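Cystathionine gamma-lyase (Saccharomyces cerevisiae, PDB 1N8P) is a pyridoxal-5'-phosphate-dependent enzyme of the Cys/Met metabolism family, a tetramer whose subunits belong to the PLP-dependent aminotransferase clan. Local coordinates at residues V97-V102 / T146-T151; L175-T180 / F192-V197; H199-Y204 / V211-L216; V257-L262 / V372-T377. All coordinates share one frame; numbering follows the deposited sequence.

In the fold
Interactions 1, 2 and 3 all reach the seven-stranded mixed sheet that carries the cofactor. Interaction 1 lies beside interaction 2, their centres about 13 Å apart, and Thr146 CG2 packs 3.6 Å from Val177 CG1. Interactions 2 and 3 share strand 196-200 and both touch PLP; a probable hydrogen bond of 2.7 Å between Thr180 OG1 and Ser200 N ties the loop after strand 174-178 to the end of strand 196-200. The side chain of Asn149 lies about 6 Å from the same cofactor. Interaction 4 belongs to the part of the chain with the second sheet. It meets interaction 3 where Val257 CG2 lies 4.0 Å from Tyr204 CD2, and its nearest atoms stay about 11 Å from interaction 1.

Interaction 1 of 4, residues V97-V102 / T146-T151; sequences VSIGDV and TPTNPT
Asp101 and Thr148 carry most of this contact, meeting where two loops at the ends of neighbouring parallel strands, 95-99 and 139-144, come together. Their CA atoms are 5.4 Å apart, and both side chains start out toward the opposite segment. The methylene of Asp101 rests against the branched end of Thr148, with Asp101 CB 3.5 Å from Thr148 CG2. In Thr148, OG1 sits between the backbone N and the carbonyl carbon (chi1 60°), which turns CG2 to the Asp101 methylene and also toward Ile99. There the Ile99 branch methyl CG2 meets Thr148 CG2 at 3.9 Å, the two side chains crossing at about a right angle. The hydroxyl of Thr148 is hydrogen-bonded to the backbone N of Lys153. Asp101 likewise looks outward for its polar partners: OD2 forms a salt bridge with Lys153 NZ, and OD1 is hydrogen-bonded to Ser361 OG. Thr151 approaches the same carboxylate, its OG1 4.1 Å from Asp101 OD1. Asn149 contributes through its backbone, Asn149 N being 4.2 Å from Asp101 O; its amide OD1 is bonded to Arg369 NE, and the peptide bond leading on to Pro150 is cis. Between the segments themselves, then, the closest touching is carbon to carbon, while the polar ends are met from outside. Lys153 serves both sides, its amine holding Asp101 and its backbone N holding Thr148, an indirect polar link; the ammonium beside Asp101 probably favours the charged form of the buried carboxylate.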
loop_
_atom_site.group_PDB
_atom_site.type_symbol
_atom_site.label_atom_id
_atom_site.label_comp_id
_atom_site.label_asym_id
_atom_site.label_seq_id
_atom_site.Cartn_x
_atom_site.Cartn_y
_atom_site.Cartn_z
ATOM N N VAL A 97 21.189 -3.418 33.880
ATOM C CA VAL A 97 20.423 -2.709 34.882
ATOM C C VAL A 97 19.462 -1.734 34.181
ATOM O O VAL A 97 19.818 -1.098 33.179
ATOM C CB VAL A 97 21.359 -1.967 35.804
ATOM C CG1 VAL A 97 20.589 -1.375 36.986
ATOM C CG2 VAL A 97 22.413 -2.923 36.271
ATOM N N SER A 98 18.243 -1.629 34.705
ATOM C CA SER A 98 17.248 -0.736 34.130
ATOM C C SER A 98 16.287 -0.213 35.196
ATOM O O SER A 98 16.064 -0.875 36.209
ATOM C CB SER A 98 16.451 -1.483 33.075
ATOM O OG SER A 98 15.766 -2.547 33.700
ATOM N N ILE A 99 15.709 0.967 34.953
ATOM C CA ILE A 99 14.755 1.572 35.882
ATOM C C ILE A 99 13.549 0.676 36.110
ATOM O O ILE A 99 13.107 -0.015 35.207
ATOM C CB ILE A 99 14.225 2.897 35.367
ATOM C CG1 ILE A 99 15.391 3.862 35.145
ATOM C CG2 ILE A 99 13.193 3.450 36.356
ATOM C CD1 ILE A 99 14.973 5.233 34.654
ATOM N N GLY A 100 13.012 0.702 37.320
ATOM C CA GLY A 100 11.872 -0.136 37.636
ATOM C C GLY A 100 10.703 0.138 36.719
ATOM O O GLY A 100 10.247 -0.767 36.010
ATOM N N ASP A 101 10.218 1.381 36.735
ATOM C CA ASP A 101 9.092 1.776 35.898
ATOM C C ASP A 101 9.429 1.540 34.422
ATOM O O ASP A 101 9.880 2.458 33.731
ATOM C CB ASP A 101 8.753 3.264 36.106
ATOM C CG ASP A 101 8.249 3.578 37.505
ATOM O OD1 ASP A 101 7.350 2.864 37.996
ATOM O OD2 ASP A 101 8.742 4.561 38.106
ATOM N N VAL A 102 9.191 0.317 33.947
ATOM C CA VAL A 102 9.475 -0.065 32.552
ATOM C C VAL A 102 8.290 -0.799 31.906
ATOM O O VAL A 102 7.320 -1.141 32.591
ATOM C CB VAL A 102 10.747 -0.993 32.475
ATOM C CG1 VAL A 102 10.973 -1.486 31.058
ATOM C CG2 VAL A 102 11.967 -0.232 32.903
ATOM N N THR A 146 13.946 7.293 30.183
ATOM C CA THR A 146 13.814 8.664 30.667
ATOM C C THR A 146 12.461 8.973 31.256
ATOM O O THR A 146 12.346 9.037 32.480
ATOM C CB THR A 146 14.194 9.716 29.600
ATOM O OG1 THR A 146 13.789 9.272 28.295
ATOM C CG2 THR A 146 15.697 9.985 29.657
ATOM N N PRO A 147 11.422 9.199 30.437
ATOM C CA PRO A 147 10.247 9.456 31.279
ATOM C C PRO A 147 9.574 8.095 31.501
ATOM O O PRO A 147 9.131 7.436 30.566
ATOM C CB PRO A 147 9.417 10.432 30.448
ATOM C CG PRO A 147 10.421 11.011 29.498
ATOM C CD PRO A 147 11.257 9.821 29.130
ATOM N N THR A 148 9.551 7.648 32.743
ATOM C CA THR A 148 8.971 6.366 33.047
ATOM C C THR A 148 7.491 6.325 32.746
ATOM O O THR A 148 6.775 7.301 32.900
ATOM C CB THR A 148 9.148 6.045 34.509
ATOM O OG1 THR A 148 8.508 7.062 35.286
ATOM C CG2 THR A 148 10.609 5.980 34.861
ATOM N N ASN A 149 7.035 5.160 32.341
ATOM C CA ASN A 149 5.636 4.948 32.027
ATOM C C ASN A 149 5.000 4.186 33.199
ATOM O O ASN A 149 5.407 3.064 33.494
ATOM C CB ASN A 149 5.575 4.155 30.724
ATOM C CG ASN A 149 4.198 3.728 30.359
ATOM O OD1 ASN A 149 3.279 4.538 30.260
ATOM N ND2 ASN A 149 4.046 2.443 30.128
ATOM N N PRO A 150 3.960 4.764 33.850
ATOM C CA PRO A 150 3.265 6.049 33.656
ATOM C C PRO A 150 3.475 7.120 34.735
ATOM O O PRO A 150 2.855 8.178 34.688
ATOM C CB PRO A 150 1.825 5.613 33.653
ATOM C CG PRO A 150 1.836 4.710 34.911
ATOM C CD PRO A 150 3.154 3.903 34.744
ATOM N N THR A 151 4.308 6.841 35.729
ATOM C CA THR A 151 4.555 7.807 36.801
ATOM C C THR A 151 5.135 9.082 36.189
ATOM O O THR A 151 4.879 10.196 36.654
ATOM C CB THR A 151 5.525 7.216 37.856
ATOM O OG1 THR A 151 4.913 6.077 38.466
ATOM C CG2 THR A 151 5.841 8.228 38.949
#

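Interaction 2 of 4, residues L175-T180 / F192-V197; sequences LVVDNT and FGADIV. With PLP (pyridoxal-5'-phosphate), chain E.
Asp195 reaches back to Leu175 at the start of the pairing between two parallel strands. Its CB lies 3.6 Å from Leu175 O; CG is 3.7 Å from Leu175 N; and at the tip OD2 accepts the hydrogen of Leu175 N at 2.7 Å, nearly straight at 166°, using the lone pair that points away from OD1. With CG beside its own backbone N (chi1 -60°), the carboxylate can reach that N-H while the backbone N of Asp195 bonds to Leu175 O. The same carbonyl also takes the N-H of Ile196, so one oxygen serves two successive amides where strand 196-200 begins. Further on, Val177 N bonds to Ile196 O at 2.9 Å. On one face Val176 CG2 packs 3.8 Å from Ile196 CB; on the other are Val177 and Val197, with Val197 CG1 against Asn179 CB at 3.9 Å. At the end of strand 174-178 an Asx turn holds Asp178: its OD1 accepts from both Thr180 N and Thr180 OG1, which positions the carboxylate beside PLP, with OD2 3.8 Å from PLP N1. The segments come from a beta-alpha-beta unit, strand 174-178, helix 183-186 and strand 196-200. Helix 157-167 covers the face of Leu175 and Val177, strand 139-144 flanks 174-178, and Ile196 leans on Leu216 of strand 214-218.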
loop_
_atom_site.group_PDB
_atom_site.type_symbol
_atom_site.label_atom_id
_atom_site.label_comp_id
_atom_site.label_asym_id
_atom_site.label_seq_id
_atom_site.Cartn_x
_atom_site.Cartn_y
_atom_site.Cartn_z
ATOM N N LEU A 175 25.311 2.598 27.942
ATOM C CA LEU A 175 24.062 3.124 28.477
ATOM C C LEU A 175 23.037 3.345 27.340
ATOM O O LEU A 175 23.293 4.091 26.384
ATOM C CB LEU A 175 24.335 4.461 29.190
ATOM C CG LEU A 175 23.167 5.273 29.736
ATOM C CD1 LEU A 175 22.548 4.527 30.882
ATOM C CD2 LEU A 175 23.639 6.624 30.189
ATOM N N VAL A 176 21.884 2.694 27.444
ATOM C CA VAL A 176 20.843 2.873 26.434
ATOM C C VAL A 176 19.685 3.661 27.040
ATOM O O VAL A 176 19.291 3.397 28.172
ATOM C CB VAL A 176 20.300 1.530 25.933
ATOM C CG1 VAL A 176 19.206 1.773 24.973
ATOM C CG2 VAL A 176 21.400 0.719 25.256
ATOM N N VAL A 177 19.162 4.641 26.299
ATOM C CA VAL A 177 18.023 5.444 26.765
ATOM C C VAL A 177 16.844 5.366 25.798
ATOM O O VAL A 177 16.993 5.667 24.606
ATOM C CB VAL A 177 18.397 6.906 26.954
ATOM C CG1 VAL A 177 17.170 7.715 27.294
ATOM C CG2 VAL A 177 19.383 7.042 28.080
ATOM N N ASP A 178 15.692 4.929 26.333
ATOM C CA ASP A 178 14.430 4.780 25.602
ATOM C C ASP A 178 13.854 6.160 25.544
ATOM O O ASP A 178 13.370 6.651 26.553
ATOM C CB ASP A 178 13.453 3.896 26.369
ATOM C CG ASP A 178 12.331 3.372 25.499
ATOM O OD1 ASP A 178 11.642 4.169 24.832
ATOM O OD2 ASP A 178 12.132 2.145 25.478
ATOM N N ASN A 179 13.879 6.749 24.353
ATOM C CA ASN A 179 13.432 8.114 24.093
ATOM C C ASN A 179 12.087 8.174 23.388
ATOM O O ASN A 179 11.748 9.225 22.840
ATOM C CB ASN A 179 14.525 8.764 23.225
ATOM C CG ASN A 179 14.357 10.256 23.021
ATOM O OD1 ASN A 179 14.031 10.998 23.930
ATOM N ND2 ASN A 179 14.643 10.706 21.810
ATOM N N THR A 180 11.333 7.065 23.393
ATOM C CA THR A 180 10.010 6.971 22.734
ATOM C C THR A 180 8.988 8.090 23.060
ATOM O O THR A 180 8.551 8.825 22.166
ATOM C CB THR A 180 9.333 5.568 23.026
ATOM O OG1 THR A 180 10.006 4.526 22.286
ATOM C CG2 THR A 180 7.835 5.584 22.654
ATOM N N PHE A 192 23.848 13.604 26.090
ATOM C CA PHE A 192 23.879 13.520 27.542
ATOM C C PHE A 192 24.567 12.254 28.014
ATOM O O PHE A 192 24.221 11.709 29.065
ATOM C CB PHE A 192 22.464 13.583 28.127
ATOM C CG PHE A 192 21.714 14.842 27.767
ATOM C CD1 PHE A 192 20.979 14.914 26.582
ATOM C CD2 PHE A 192 21.764 15.960 28.602
ATOM C CE1 PHE A 192 20.312 16.069 26.236
ATOM C CE2 PHE A 192 21.095 17.145 28.268
ATOM C CZ PHE A 192 20.368 17.207 27.087
ATOM N N GLY A 193 25.539 11.799 27.223
ATOM C CA GLY A 193 26.288 10.612 27.573
ATOM C C GLY A 193 25.377 9.423 27.626
ATOM O O GLY A 193 24.966 8.973 28.688
ATOM N N ALA A 194 25.037 8.939 26.447
ATOM C CA ALA A 194 24.172 7.788 26.276
ATOM C C ALA A 194 24.839 7.158 25.082
ATOM O O ALA A 194 25.292 7.865 24.186
ATOM C CB ALA A 194 22.738 8.236 25.933
ATOM N N ASP A 195 24.934 5.841 25.069
ATOM C CA ASP A 195 25.599 5.182 23.969
ATOM C C ASP A 195 24.628 4.795 22.878
ATOM O O ASP A 195 25.019 4.701 21.708
ATOM C CB ASP A 195 26.362 3.973 24.485
ATOM C CG ASP A 195 27.397 4.352 25.506
ATOM O OD1 ASP A 195 28.360 5.048 25.137
ATOM O OD2 ASP A 195 27.246 3.968 26.678
ATOM N N ILE A 196 23.367 4.593 23.257
ATOM C CA ILE A 196 22.335 4.249 22.285
ATOM C C ILE A 196 20.984 4.844 22.664
ATOM O O ILE A 196 20.620 4.870 23.845
ATOM C CB ILE A 196 22.130 2.712 22.143
ATOM C CG1 ILE A 196 23.454 1.979 22.160
ATOM C CG2 ILE A 196 21.531 2.396 20.800
ATOM C CD1 ILE A 196 23.303 0.491 21.933
ATOM N N VAL A 197 20.255 5.316 21.644
ATOM C CA VAL A 197 18.907 5.872 21.791
ATOM C C VAL A 197 17.986 4.904 21.105
ATOM O O VAL A 197 18.168 4.625 19.922
ATOM C CB VAL A 197 18.703 7.166 21.041
ATOM C CG1 VAL A 197 18.186 8.212 21.996
ATOM C CG2 VAL A 197 19.971 7.590 20.367
HETATM N N1 PLP E . 8.763 0.742 24.603
HETATM C C2 PLP E . 7.972 1.817 24.951
HETATM C C2A PLP E . 8.626 2.821 25.895
HETATM C C3 PLP E . 6.603 1.853 24.357
HETATM O O3 PLP E . 5.920 2.964 24.727
HETATM C C4 PLP E . 6.160 0.811 23.488
HETATM C C4A PLP E . 4.766 0.829 22.925
HETATM C C5 PLP E . 7.124 -0.289 23.203
HETATM C C6 PLP E . 8.390 -0.286 23.762
HETATM C C5A PLP E . 6.699 -1.378 22.204
HETATM O O4P PLP E . 7.093 -1.111 20.870
HETATM P P PLP E . 6.803 -2.164 19.752
HETATM O O1P PLP E . 7.125 -1.452 18.539
HETATM O O2P PLP E . 5.329 -2.495 19.856
HETATM O O3P PLP E . 7.650 -3.287 20.123
#

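Interaction 3 of 4, residues H199-Y204 / V211-L216; sequences HSATKY and VVLGVL. With PLP (pyridoxal-5'-phosphate), chain E.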
loop_
_atom_site.group_PDB
_atom_site.type_symbol
_atom_site.label_atom_id
_atom_site.label_comp_id
_atom_site.label_asym_id
_atom_site.label_seq_id
_atom_site.Cartn_x
_atom_site.Cartn_y
_atom_site.Cartn_z
ATOM N N HIS A 199 13.870 3.746 20.165
ATOM C CA HIS A 199 12.547 4.322 19.973
ATOM C C HIS A 199 11.626 3.272 19.455
ATOM O O HIS A 199 12.030 2.356 18.736
ATOM C CB HIS A 199 12.512 5.379 18.910
ATOM C CG HIS A 199 13.145 6.668 19.297
ATOM N ND1 HIS A 199 12.429 7.702 19.852
ATOM C CD2 HIS A 199 14.400 7.135 19.106
ATOM C CE1 HIS A 199 13.209 8.757 19.980
ATOM N NE2 HIS A 199 14.411 8.440 19.534
ATOM N N SER A 200 10.371 3.419 19.840
ATOM C CA SER A 200 9.326 2.572 19.346
ATOM C C SER A 200 8.746 3.612 18.372
ATOM O O SER A 200 8.115 4.588 18.795
ATOM C CB SER A 200 8.359 2.257 20.460
ATOM O OG SER A 200 7.352 1.435 19.955
ATOM N N ALA A 201 9.027 3.444 17.078
ATOM C CA ALA A 201 8.584 4.389 16.062
ATOM C C ALA A 201 7.093 4.288 15.812
ATOM O O ALA A 201 6.530 5.014 14.974
ATOM C CB ALA A 201 9.369 4.159 14.757
ATOM N N THR A 202 6.470 3.362 16.534
ATOM C CA THR A 202 5.036 3.114 16.472
ATOM C C THR A 202 4.323 4.308 17.046
ATOM O O THR A 202 3.251 4.691 16.620
ATOM C CB THR A 202 4.642 1.932 17.340
ATOM O OG1 THR A 202 5.387 0.777 16.932
ATOM C CG2 THR A 202 3.140 1.677 17.236
ATOM N N LYS A 203 4.942 4.912 18.020
ATOM C CA LYS A 203 4.333 6.031 18.676
ATOM C C LYS A 203 4.468 7.379 17.970
ATOM O O LYS A 203 3.850 7.585 16.950
ATOM C CB LYS A 203 4.854 6.072 20.118
ATOM C CG LYS A 203 4.230 5.000 21.022
ATOM C CD LYS A 203 4.624 3.583 20.690
ATOM C CE LYS A 203 3.712 2.564 21.387
ATOM N NZ LYS A 203 4.490 1.351 21.685
ATOM N N TYR A 204 5.297 8.279 18.489
ATOM C CA TYR A 204 5.453 9.620 17.918
ATOM C C TYR A 204 6.101 9.837 16.574
ATOM O O TYR A 204 5.701 10.768 15.867
ATOM C CB TYR A 204 6.171 10.548 18.907
ATOM C CG TYR A 204 5.491 10.655 20.232
ATOM C CD1 TYR A 204 5.658 9.663 21.196
ATOM C CD2 TYR A 204 4.635 11.720 20.516
ATOM C CE1 TYR A 204 4.986 9.731 22.428
ATOM C CE2 TYR A 204 3.948 11.796 21.735
ATOM C CZ TYR A 204 4.132 10.799 22.686
ATOM O OH TYR A 204 3.480 10.866 23.893
ATOM N N VAL A 211 1.827 1.717 11.933
ATOM C CA VAL A 211 3.098 1.050 11.677
ATOM C C VAL A 211 3.742 0.646 12.981
ATOM O O VAL A 211 3.716 1.418 13.944
ATOM C CB VAL A 211 4.135 1.980 10.935
ATOM C CG1 VAL A 211 5.480 1.326 10.883
ATOM C CG2 VAL A 211 3.699 2.240 9.530
ATOM N N VAL A 212 4.297 -0.568 13.011
ATOM C CA VAL A 212 5.032 -1.066 14.159
ATOM C C VAL A 212 6.452 -1.174 13.600
ATOM O O VAL A 212 6.777 -2.044 12.782
ATOM C CB VAL A 212 4.592 -2.464 14.594
ATOM C CG1 VAL A 212 5.585 -3.020 15.566
ATOM C CG2 VAL A 212 3.236 -2.424 15.228
ATOM N N LEU A 213 7.297 -0.259 14.042
ATOM C CA LEU A 213 8.676 -0.205 13.620
ATOM C C LEU A 213 9.473 0.400 14.773
ATOM O O LEU A 213 8.958 1.248 15.508
ATOM C CB LEU A 213 8.760 0.666 12.367
ATOM C CG LEU A 213 10.102 0.988 11.732
ATOM C CD1 LEU A 213 9.921 1.162 10.277
ATOM C CD2 LEU A 213 10.673 2.247 12.337
ATOM N N GLY A 214 10.707 -0.061 14.954
ATOM C CA GLY A 214 11.571 0.485 15.987
ATOM C C GLY A 214 12.880 0.965 15.375
ATOM O O GLY A 214 13.329 0.466 14.338
ATOM N N VAL A 215 13.496 1.965 15.970
ATOM C CA VAL A 215 14.793 2.423 15.464
ATOM C C VAL A 215 15.721 2.895 16.570
ATOM O O VAL A 215 15.265 3.388 17.606
ATOM C CB VAL A 215 14.670 3.573 14.449
ATOM C CG1 VAL A 215 13.989 3.070 13.222
ATOM C CG2 VAL A 215 13.917 4.754 15.062
ATOM N N LEU A 216 17.023 2.734 16.345
ATOM C CA LEU A 216 18.011 3.181 17.309
ATOM C C LEU A 216 18.965 4.079 16.551
ATOM O O LEU A 216 18.967 4.127 15.302
ATOM C CB LEU A 216 18.730 1.970 17.942
ATOM C CG LEU A 216 20.027 1.238 17.520
ATOM C CD1 LEU A 216 19.825 -0.297 17.598
ATOM C CD2 LEU A 216 20.454 1.620 16.127
HETATM N N1 PLP E . 8.763 0.742 24.603
HETATM C C2 PLP E . 7.972 1.817 24.951
HETATM C C2A PLP E . 8.626 2.821 25.895
HETATM C C3 PLP E . 6.603 1.853 24.357
HETATM O O3 PLP E . 5.920 2.964 24.727
HETATM C C4 PLP E . 6.160 0.811 23.488
HETATM C C4A PLP E . 4.766 0.829 22.925
HETATM C C5 PLP E . 7.124 -0.289 23.203
HETATM C C6 PLP E . 8.390 -0.286 23.762
HETATM C C5A PLP E . 6.699 -1.378 22.204
HETATM O O4P PLP E . 7.093 -1.111 20.870
HETATM P P PLP E . 6.803 -2.164 19.752
HETATM O O1P PLP E . 7.125 -1.452 18.539
HETATM O O2P PLP E . 5.329 -2.495 19.856
HETATM O O3P PLP E . 7.650 -3.287 20.123
#
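Thr202 lies across the backbone of Val211 and Val212, its OG1 3.3 Å from Val212 CA and its CG2 3.4 Å from Val211 O. With OG1 anti to the carbonyl carbon (chi1 -57°), the hydroxyl faces both Val211 O and the phosphate oxygen O1P of PLP; either bond would be weak, and which one takes the proton is not settled. Before this point the two segments run antiparallel. His199 and Val215 form a hydrogen-bonded pair, Val215 N giving to His199 O at 3.2 Å and the return bond from His199 N being weak, while Ser200 and Gly214 make the next, non-hydrogen-bonded pair. Ala201 CB packs on Leu213 CD2, and its N gives a weak bond to Leu213 O. The imidazole of His199 is tied by NE2 to Glu68. A type I turn from Ser200 to Lys203, with Lys203 N bonded to Ser200 O, then turns the chain toward the cofactor. Ser200 OG donates to the phosphate ester oxygen O4P of PLP at 2.7 Å. Lys203 bends at chi2 and chi4, bringing NZ to the cofactor, where it is covalently joined to PLP C4A at 1.4 Å, consistent with an internal aldimine. Tyr49 and Arg51 of the second subunit also bond PLP. A mixed seven-stranded sheet bearing a PLP site completed by a neighbouring subunit is typical of fold type I PLP enzymes.

Interaction 4 of 4, residues V257-L262 / V372-T377; sequences VRQAAL and VGIEDT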
loop_
_atom_site.group_PDB
_atom_site.type_symbol
_atom_site.label_atom_id
_atom_site.label_comp_id
_atom_site.label_asym_id
_atom_site.label_seq_id
_atom_site.Cartn_x
_atom_site.Cartn_y
_atom_site.Cartn_z
ATOM N N VAL A 257 4.299 16.924 17.808
ATOM C CA VAL A 257 4.839 16.926 19.168
ATOM C C VAL A 257 4.803 18.279 19.867
ATOM O O VAL A 257 4.693 18.363 21.084
ATOM C CB VAL A 257 6.259 16.441 19.144
ATOM C CG1 VAL A 257 6.892 16.653 20.476
ATOM C CG2 VAL A 257 6.282 14.968 18.766
ATOM N N ARG A 258 4.902 19.343 19.086
ATOM C CA ARG A 258 4.878 20.698 19.627
ATOM C C ARG A 258 3.482 21.009 20.157
ATOM O O ARG A 258 3.331 21.646 21.186
ATOM C CB ARG A 258 5.253 21.716 18.520
ATOM C CG ARG A 258 5.517 23.147 18.983
ATOM C CD ARG A 258 6.849 23.234 19.678
ATOM N NE ARG A 258 7.068 24.529 20.312
ATOM C CZ ARG A 258 8.030 24.766 21.197
ATOM N NH1 ARG A 258 8.864 23.797 21.553
ATOM N NH2 ARG A 258 8.154 25.969 21.735
ATOM N N GLN A 259 2.472 20.551 19.430
ATOM C CA GLN A 259 1.083 20.784 19.773
ATOM C C GLN A 259 0.612 19.872 20.914
ATOM O O GLN A 259 -0.016 20.310 21.871
ATOM C CB GLN A 259 0.245 20.540 18.536
ATOM C CG GLN A 259 -1.227 20.759 18.731
ATOM C CD GLN A 259 -1.529 22.180 18.933
ATOM O OE1 GLN A 259 -1.014 23.026 18.223
ATOM N NE2 GLN A 259 -2.374 22.479 19.903
ATOM N N ALA A 260 0.925 18.594 20.807
ATOM C CA ALA A 260 0.523 17.633 21.811
ATOM C C ALA A 260 1.079 18.054 23.167
ATOM O O ALA A 260 0.459 17.841 24.198
ATOM C CB ALA A 260 1.020 16.235 21.419
ATOM N N ALA A 261 2.245 18.677 23.154
ATOM C CA ALA A 261 2.887 19.112 24.386
ATOM C C ALA A 261 2.200 20.360 25.002
ATOM O O ALA A 261 1.858 20.355 26.190
ATOM C CB ALA A 261 4.397 19.361 24.123
ATOM N N LEU A 262 2.013 21.428 24.221
ATOM C CA LEU A 262 1.336 22.612 24.751
ATOM C C LEU A 262 0.003 22.140 25.343
ATOM O O LEU A 262 -0.338 22.468 26.462
ATOM C CB LEU A 262 1.037 23.656 23.655
ATOM C CG LEU A 262 2.039 24.070 22.568
ATOM C CD1 LEU A 262 1.482 25.315 21.989
ATOM C CD2 LEU A 262 3.464 24.318 23.055
ATOM N N VAL A 372 -2.214 12.770 25.180
ATOM C CA VAL A 372 -2.808 13.878 24.471
ATOM C C VAL A 372 -2.449 13.871 22.974
ATOM O O VAL A 372 -1.271 13.753 22.617
ATOM C CB VAL A 372 -2.342 15.185 25.052
ATOM C CG1 VAL A 372 -3.049 16.335 24.368
ATOM C CG2 VAL A 372 -2.580 15.190 26.538
ATOM N N GLY A 373 -3.478 13.994 22.120
ATOM C CA GLY A 373 -3.312 14.014 20.670
ATOM C C GLY A 373 -3.183 15.430 20.132
ATOM O O GLY A 373 -2.672 16.309 20.841
ATOM N N ILE A 374 -3.644 15.675 18.906
ATOM C CA ILE A 374 -3.533 17.029 18.338
ATOM C C ILE A 374 -4.854 17.736 17.999
ATOM O O ILE A 374 -4.866 18.736 17.263
ATOM C CB ILE A 374 -2.578 17.071 17.083
ATOM C CG1 ILE A 374 -3.157 16.252 15.914
ATOM C CG2 ILE A 374 -1.237 16.470 17.444
ATOM C CD1 ILE A 374 -2.420 16.436 14.582
ATOM N N GLU A 375 -5.959 17.233 18.553
ATOM C CA GLU A 375 -7.268 17.865 18.357
ATOM C C GLU A 375 -7.169 19.249 19.018
ATOM O O GLU A 375 -6.157 19.565 19.614
ATOM C CB GLU A 375 -8.383 17.047 19.035
ATOM C CG GLU A 375 -8.449 15.531 18.694
ATOM C CD GLU A 375 -7.514 14.707 19.545
ATOM O OE1 GLU A 375 -7.718 13.485 19.660
ATOM O OE2 GLU A 375 -6.559 15.275 20.099
ATOM N N ASP A 376 -8.208 20.069 18.926
ATOM C CA ASP A 376 -8.177 21.379 19.551
ATOM C C ASP A 376 -7.880 21.274 21.075
ATOM O O ASP A 376 -8.302 20.326 21.733
ATOM C CB ASP A 376 -9.506 22.087 19.314
ATOM C CG ASP A 376 -9.512 23.502 19.858
ATOM O OD1 ASP A 376 -9.435 23.677 21.079
ATOM O OD2 ASP A 376 -9.580 24.456 19.068
ATOM N N THR A 377 -7.144 22.233 21.635
ATOM C CA THR A 377 -6.808 22.200 23.062
ATOM C C THR A 377 -7.997 22.361 23.999
ATOM O O THR A 377 -8.132 21.614 24.952
ATOM C CB THR A 377 -5.787 23.284 23.455
ATOM O OG1 THR A 377 -4.523 23.010 22.849
ATOM C CG2 THR A 377 -5.603 23.297 24.959
#
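Thr377 OG1 has Gln259 NE2 3.7 Å away but makes its hydrogen bond to Ser263 OG, one turn further along the same helix as Gln259. Gln259 leaves the helix with CG anti to the backbone N (chi1 -179°) and then bends at chi2, which swings the amide round to the threonine; the two side chains cross at a slant. Nearer the helix, Gln259 CG packs on Ile374 CB at 4.3 Å. Ala260 brings the helix close to the loop backbone: its CB lies 3.6 Å from Val372 O, and its CA points a C-H at Gly373 O, also 3.6 Å away. Val372 returns the contact from its own side, CG1 standing 3.8 Å from Ala260 O. The loop links strand 367-371 of the second, five-stranded sheet to helix 377-392, and Asp376 sits at the N-cap of that helix, its OD1 making weak bonds to the backbone N atoms of Asp378 and Asp379. Helix 253-271, on the other side, falls in the chain between the last strand of the cofactor-bearing sheet and the first of this one. Ser340 braces the loop from outside, its OG bonded to Gly373 N and its N to Glu375 OE1. A third subunit packs against the same surface, placing its Leu255 on Gln259 and its Lys251 on Ile374.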